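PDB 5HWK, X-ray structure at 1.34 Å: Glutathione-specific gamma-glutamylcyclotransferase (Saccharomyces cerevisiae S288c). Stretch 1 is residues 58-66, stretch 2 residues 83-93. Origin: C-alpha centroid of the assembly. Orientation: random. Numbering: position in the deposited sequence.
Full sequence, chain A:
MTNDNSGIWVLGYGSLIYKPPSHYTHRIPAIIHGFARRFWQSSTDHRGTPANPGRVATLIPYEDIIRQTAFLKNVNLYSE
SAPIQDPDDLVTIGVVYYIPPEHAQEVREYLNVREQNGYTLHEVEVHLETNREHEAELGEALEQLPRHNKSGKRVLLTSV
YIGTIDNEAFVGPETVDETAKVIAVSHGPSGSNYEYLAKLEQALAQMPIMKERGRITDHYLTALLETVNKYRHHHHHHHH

Stretch 1 58-66: TLIPYEDII
Stretch 2 83-93: PIQDPDDLVTI

The two stretches meet in a small, mainly apolar contact, burying 368 Å² in all, centred on the ring of Tyr62 and helped by one bridging water. In stretch 1 a strand (58-61) runs into a helix that starts at Tyr62 (phi/psi -49/-46), with Pro61 as N-cap: its O accepts from Asp64 N (2.9 Å) and Ile65 N (3.0 Å). Stretch 2 passes from an extended Ile84 (-67/145) through a 3-10 turn at 87-89 into a strand from Val91. CA atoms pair Tyr62 with Pro87 (5.4 Å) and Leu59 with Thr92 (8.4 Å).

The CA-to-CB bond of Tyr62 points toward stretch 2, with chi1 t and chi2 82°. Pro87 packs over one ring face, its CD 3.9 Å from the Tyr62 ring centroid and 14° off the normal, a CH-pi contact suited to proline's compact, puckered ring (C-gamma exo here), which offers C-H groups to the tyrosine face. Near the ring plane, Ile84 CD1 lies 3.9 Å from Tyr62 CE1, and Leu90 CD1 3.8 Å from Tyr62 CB. Leu90 (m, t) also reaches Ile65 (m, t), CD1 to CD1 at 3.4 Å; these branched aliphatic chains fill buried space without polar groups needing partners.

Tyrosine's hydroxyl suits the margin: a water 3.0 Å from Tyr62 OH donates to Ile84 O, also at 3.0 Å. Earlier in stretch 1 and later in stretch 2, Leu59 CD2 lies 3.7 Å from Thr92 OG1, which is hydrogen-bonded elsewhere in the structure.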

ATOM      1  N   THR A  58      -3.597  -4.456   0.096  1.00 18.69           N
ATOM      2  CA  THR A  58      -4.490  -3.373   0.536  1.00 18.98           C
ATOM      3  C   THR A  58      -3.830  -2.691   1.713  1.00 19.71           C
ATOM      4  O   THR A  58      -2.864  -3.173   2.258  1.00 21.64           O
ATOM      5  CB  THR A  58      -5.906  -3.935   0.814  1.00 20.32           C
ATOM      6  OG1 THR A  58      -6.769  -2.840   1.103  1.00 22.08           O
ATOM      7  CG2 THR A  58      -5.926  -4.870   1.991  1.00 23.30           C
ATOM      8  N   LEU A  59      -4.347  -1.517   2.095  1.00 21.56           N
ATOM      9  CA  LEU A  59      -3.842  -0.798   3.255  1.00 23.60           C
ATOM     10  C   LEU A  59      -4.931  -0.820   4.307  1.00 27.86           C
ATOM     11  O   LEU A  59      -6.112  -0.658   3.989  1.00 31.55           O
ATOM     12  CB  LEU A  59      -3.657   0.673   2.923  1.00 30.63           C
ATOM     13  CG  LEU A  59      -2.459   1.094   2.162  1.00 31.97           C
ATOM     14  CD1 LEU A  59      -2.476   2.666   2.111  1.00 31.61           C
ATOM     15  CD2 LEU A  59      -1.194   0.571   2.800  1.00 31.97           C
ATOM     16  N   ILE A  60      -4.544  -0.992   5.557  1.00 27.27           N
ATOM     17  CA  ILE A  60      -5.500  -0.990   6.647  1.00 27.91           C
ATOM     18  C   ILE A  60      -5.154   0.177   7.558  1.00 30.09           C
ATOM     19  O   ILE A  60      -4.009   0.298   8.017  1.00 27.29           O
ATOM     20  CB  ILE A  60      -5.460  -2.317   7.403  1.00 32.60           C
ATOM     21  CG1 ILE A  60      -5.585  -3.430   6.374  1.00 36.88           C
ATOM     22  CG2 ILE A  60      -6.566  -2.334   8.416  1.00 33.88           C
ATOM     23  CD1 ILE A  60      -4.881  -4.583   6.794  1.00 39.12           C
ATOM     24  N   PRO A  61      -6.088   1.082   7.816  1.00 32.44           N
ATOM     25  CA  PRO A  61      -5.764   2.228   8.662  1.00 34.32           C
ATOM     26  C   PRO A  61      -5.680   1.836  10.119  1.00 32.62           C
ATOM     27  O   PRO A  61      -6.329   0.893  10.581  1.00 31.59           O
ATOM     28  CB  PRO A  61      -6.935   3.188   8.448  1.00 35.65           C
ATOM     29  CG  PRO A  61      -8.044   2.314   8.065  1.00 36.25           C
ATOM     30  CD  PRO A  61      -7.444   1.184   7.249  1.00 34.63           C
ATOM     31  N   TYR A  62      -4.913   2.653  10.845  1.00 32.78           N
ATOM     32  CA  TYR A  62      -4.732   2.476  12.285  1.00 33.55           C
ATOM     33  C   TYR A  62      -6.069   2.293  13.006  1.00 35.01           C
ATOM     34  O   TYR A  62      -6.213   1.411  13.858  1.00 37.07           O
ATOM     35  CB  TYR A  62      -3.998   3.696  12.865  1.00 34.91           C
ATOM     36  CG  TYR A  62      -3.852   3.683  14.364  1.00 36.83           C
ATOM     37  CD1 TYR A  62      -2.834   2.966  14.987  1.00 36.99           C
ATOM     38  CD2 TYR A  62      -4.730   4.392  15.156  1.00 37.80           C
ATOM     39  CE1 TYR A  62      -2.701   2.936  16.349  1.00 38.64           C
ATOM     40  CE2 TYR A  62      -4.614   4.377  16.532  1.00 38.31           C
ATOM     41  CZ  TYR A  62      -3.595   3.662  17.131  1.00 39.04           C
ATOM     42  OH  TYR A  62      -3.485   3.691  18.510  1.00 42.93           O
ATOM     43  N   GLU A  63      -7.061   3.132  12.686  1.00 38.13           N
ATOM     44  CA  GLU A  63      -8.322   3.083  13.421  1.00 40.88           C
ATOM     45  C   GLU A  63      -9.049   1.755  13.222  1.00 40.09           C
ATOM     46  O   GLU A  63      -9.790   1.314  14.110  1.00 43.42           O
ATOM     47  CB  GLU A  63      -9.210   4.263  13.038  1.00 41.43           C
ATOM     48  N   ASP A  64      -8.807   1.071  12.104  1.00 38.93           N
ATOM     49  CA  ASP A  64      -9.374  -0.261  11.947  1.00 39.54           C
ATOM     50  C   ASP A  64      -8.539  -1.315  12.653  1.00 38.29           C
ATOM     51  O   ASP A  64      -9.086  -2.299  13.170  1.00 39.61           O
ATOM     52  CB  ASP A  64      -9.467  -0.616  10.467  1.00 42.37           C
ATOM     53  CG  ASP A  64     -10.633   0.051   9.794  1.00 46.48           C
ATOM     54  OD1 ASP A  64     -11.477   0.606  10.516  1.00 49.43           O
ATOM     55  OD2 ASP A  64     -10.711   0.040   8.552  1.00 46.54           O
ATOM     56  N   ILE A  65      -7.221  -1.135  12.666  1.00 34.37           N
ATOM     57  CA  ILE A  65      -6.332  -2.104  13.301  1.00 33.27           C
ATOM     58  C   ILE A  65      -6.628  -2.219  14.785  1.00 33.46           C
ATOM     59  O   ILE A  65      -6.738  -3.319  15.336  1.00 32.85           O
ATOM     60  CB  ILE A  65      -4.867  -1.727  13.044  1.00 31.30           C
ATOM     61  CG1 ILE A  65      -4.510  -1.898  11.560  1.00 31.96           C
ATOM     62  CG2 ILE A  65      -3.950  -2.547  13.922  1.00 31.74           C
ATOM     63  CD1 ILE A  65      -3.269  -1.235  11.179  1.00 34.04           C
ATOM     64  N   ILE A  66      -6.766  -1.080  15.462  1.00 34.68           N
ATOM     65  CA  ILE A  66      -6.922  -1.120  16.912  1.00 37.95           C
ATOM     66  C   ILE A  66      -8.282  -1.668  17.328  1.00 39.54           C
ATOM     67  O   ILE A  66      -8.457  -2.048  18.487  1.00 42.33           O
ATOM     68  CB  ILE A  66      -6.616   0.242  17.578  1.00 40.67           C
ATOM     69  CG1 ILE A  66      -7.591   1.312  17.084  1.00 41.14           C
ATOM     70  CG2 ILE A  66      -5.162   0.645  17.315  1.00 40.87           C
ATOM     71  CD1 ILE A  66      -7.538   2.614  17.897  1.00 42.03           C
ATOM     72  N   PRO A  83       4.648  -2.640  21.099  1.00 37.35           N
ATOM     73  CA  PRO A  83       3.221  -2.547  20.740  1.00 35.82           C
ATOM     74  C   PRO A  83       2.876  -1.133  20.262  1.00 35.88           C
ATOM     75  O   PRO A  83       3.198  -0.154  20.954  1.00 36.23           O
ATOM     76  CB  PRO A  83       2.521  -2.819  22.072  1.00 35.86           C
ATOM     77  CG  PRO A  83       3.500  -2.339  23.114  1.00 36.83           C
ATOM     78  CD  PRO A  83       4.875  -2.580  22.560  1.00 36.92           C
ATOM     79  N   ILE A  84       2.232  -1.020  19.100  1.00 34.16           N
ATOM     80  CA  ILE A  84       1.984   0.302  18.535  1.00 33.54           C
ATOM     81  C   ILE A  84       1.005   1.072  19.418  1.00 34.81           C
ATOM     82  O   ILE A  84       0.087   0.506  20.024  1.00 35.66           O
ATOM     83  CB  ILE A  84       1.485   0.205  17.084  1.00 33.50           C
ATOM     84  CG1 ILE A  84       0.093  -0.467  17.017  1.00 35.34           C
ATOM     85  CG2 ILE A  84       2.517  -0.523  16.205  1.00 35.27           C
ATOM     86  CD1 ILE A  84      -0.635  -0.262  15.678  1.00 37.94           C
ATOM     87  N   GLN A  85       1.214   2.384  19.492  1.00 35.39           N
ATOM     88  CA  GLN A  85       0.478   3.258  20.394  1.00 36.57           C
ATOM     89  C   GLN A  85      -0.266   4.380  19.699  1.00 38.84           C
ATOM     90  O   GLN A  85      -1.065   5.058  20.356  1.00 40.94           O
ATOM     91  CB  GLN A  85       1.431   3.909  21.405  1.00 38.34           C
ATOM     92  CG  GLN A  85       2.122   2.911  22.299  1.00 40.33           C
ATOM     93  CD  GLN A  85       1.132   2.117  23.119  1.00 40.99           C
ATOM     94  OE1 GLN A  85       0.247   2.682  23.772  1.00 43.43           O
ATOM     95  NE2 GLN A  85       1.260   0.801  23.080  1.00 38.48           N
ATOM     96  N   ASP A  86      -0.006   4.619  18.419  1.00 40.38           N
ATOM     97  CA  ASP A  86      -0.524   5.780  17.716  1.00 40.79           C
ATOM     98  C   ASP A  86      -0.375   5.528  16.228  1.00 40.10           C
ATOM     99  O   ASP A  86       0.440   4.683  15.821  1.00 40.72           O
ATOM    100  CB  ASP A  86       0.259   7.038  18.109  1.00 43.19           C
ATOM    101  CG  ASP A  86       1.747   6.868  17.895  1.00 48.07           C
ATOM    102  N   PRO A  87      -1.157   6.223  15.394  1.00 39.73           N
ATOM    103  CA  PRO A  87      -1.037   6.016  13.940  1.00 40.31           C
ATOM    104  C   PRO A  87       0.371   6.237  13.405  1.00 40.52           C
ATOM    105  O   PRO A  87       0.773   5.549  12.456  1.00 41.28           O
ATOM    106  CB  PRO A  87      -2.036   7.017  13.344  1.00 42.40           C
ATOM    107  CG  PRO A  87      -2.925   7.418  14.462  1.00 42.82           C
ATOM    108  CD  PRO A  87      -2.177   7.229  15.741  1.00 40.27           C
ATOM    109  N   ASP A  88       1.142   7.164  13.986  1.00 41.54           N
ATOM    110  CA  ASP A  88       2.495   7.385  13.503  1.00 42.78           C
ATOM    111  C   ASP A  88       3.384   6.158  13.667  1.00 43.38           C
ATOM    112  O   ASP A  88       4.389   6.044  12.957  1.00 46.17           O
ATOM    113  CB  ASP A  88       3.116   8.618  14.154  1.00 47.54           C
ATOM    114  CG  ASP A  88       3.965   9.396  13.191  1.00 53.88           C
ATOM    115  OD1 ASP A  88       3.410   9.854  12.159  1.00 54.35           O
ATOM    116  OD2 ASP A  88       5.178   9.556  13.469  1.00 58.62           O
ATOM    117  N   ASP A  89       3.040   5.241  14.581  1.00 42.54           N
ATOM    118  CA  ASP A  89       3.806   4.002  14.738  1.00 43.08           C
ATOM    119  C   ASP A  89       3.678   3.069  13.542  1.00 44.05           C
ATOM    120  O   ASP A  89       4.523   2.179  13.373  1.00 45.22           O
ATOM    121  CB  ASP A  89       3.391   3.256  16.012  1.00 42.77           C
ATOM    122  CG  ASP A  89       3.868   3.961  17.275  1.00 46.07           C
ATOM    123  OD1 ASP A  89       4.729   4.868  17.163  1.00 48.49           O
ATOM    124  OD2 ASP A  89       3.386   3.625  18.378  1.00 46.66           O
ATOM    125  N   LEU A  90       2.651   3.234  12.711  1.00 43.29           N
ATOM    126  CA  LEU A  90       2.476   2.375  11.548  1.00 43.78           C
ATOM    127  C   LEU A  90       3.168   3.017  10.368  1.00 43.67           C
ATOM    128  O   LEU A  90       2.981   4.201  10.093  1.00 45.58           O
ATOM    129  CB  LEU A  90       1.005   2.257  11.202  1.00 48.07           C
ATOM    130  CG  LEU A  90       0.114   1.489  12.142  1.00 49.21           C
ATOM    131  CD1 LEU A  90      -1.228   1.479  11.471  1.00 51.31           C
ATOM    132  CD2 LEU A  90       0.659   0.099  12.270  1.00 50.53           C
ATOM    133  N   VAL A  91       3.919   2.221   9.634  1.00 44.16           N
ATOM    134  CA  VAL A  91       4.693   2.697   8.505  1.00 44.77           C
ATOM    135  C   VAL A  91       4.418   1.736   7.352  1.00 41.27           C
ATOM    136  O   VAL A  91       4.508   0.502   7.523  1.00 44.51           O
ATOM    137  CB  VAL A  91       6.190   2.657   8.863  1.00 51.04           C
ATOM    138  CG1 VAL A  91       7.051   2.499   7.605  1.00 55.31           C
ATOM    139  CG2 VAL A  91       6.582   3.862   9.710  1.00 52.37           C
ATOM    140  N   THR A  92       4.070   2.289   6.181  1.00 39.03           N
ATOM    141  CA  THR A  92       4.065   1.555   4.911  1.00 36.94           C
ATOM    142  C   THR A  92       4.985   2.304   3.955  1.00 35.74           C
ATOM    143  O   THR A  92       4.813   3.506   3.733  1.00 35.23           O
ATOM    144  CB  THR A  92       2.659   1.492   4.263  1.00 36.36           C
ATOM    145  OG1 THR A  92       1.740   0.781   5.105  1.00 38.61           O
ATOM    146  CG2 THR A  92       2.685   0.770   2.923  1.00 34.61           C
ATOM    147  N   ILE A  93       5.946   1.604   3.380  1.00 33.82           N
ATOM    148  CA  ILE A  93       6.839   2.200   2.393  1.00 30.64           C
ATOM    149  C   ILE A  93       6.178   2.162   1.011  1.00 27.21           C
ATOM    150  O   ILE A  93       5.752   1.097   0.542  1.00 26.25           O
ATOM    151  CB  ILE A  93       8.187   1.464   2.388  1.00 37.72           C
ATOM    152  CG1 ILE A  93       8.820   1.534   3.780  1.00 42.30           C
ATOM    153  CG2 ILE A  93       9.117   2.060   1.329  1.00 36.70           C
TER
HETATM  154  O   HOH W   1      -2.822   1.188  19.949  1.00 60.66           O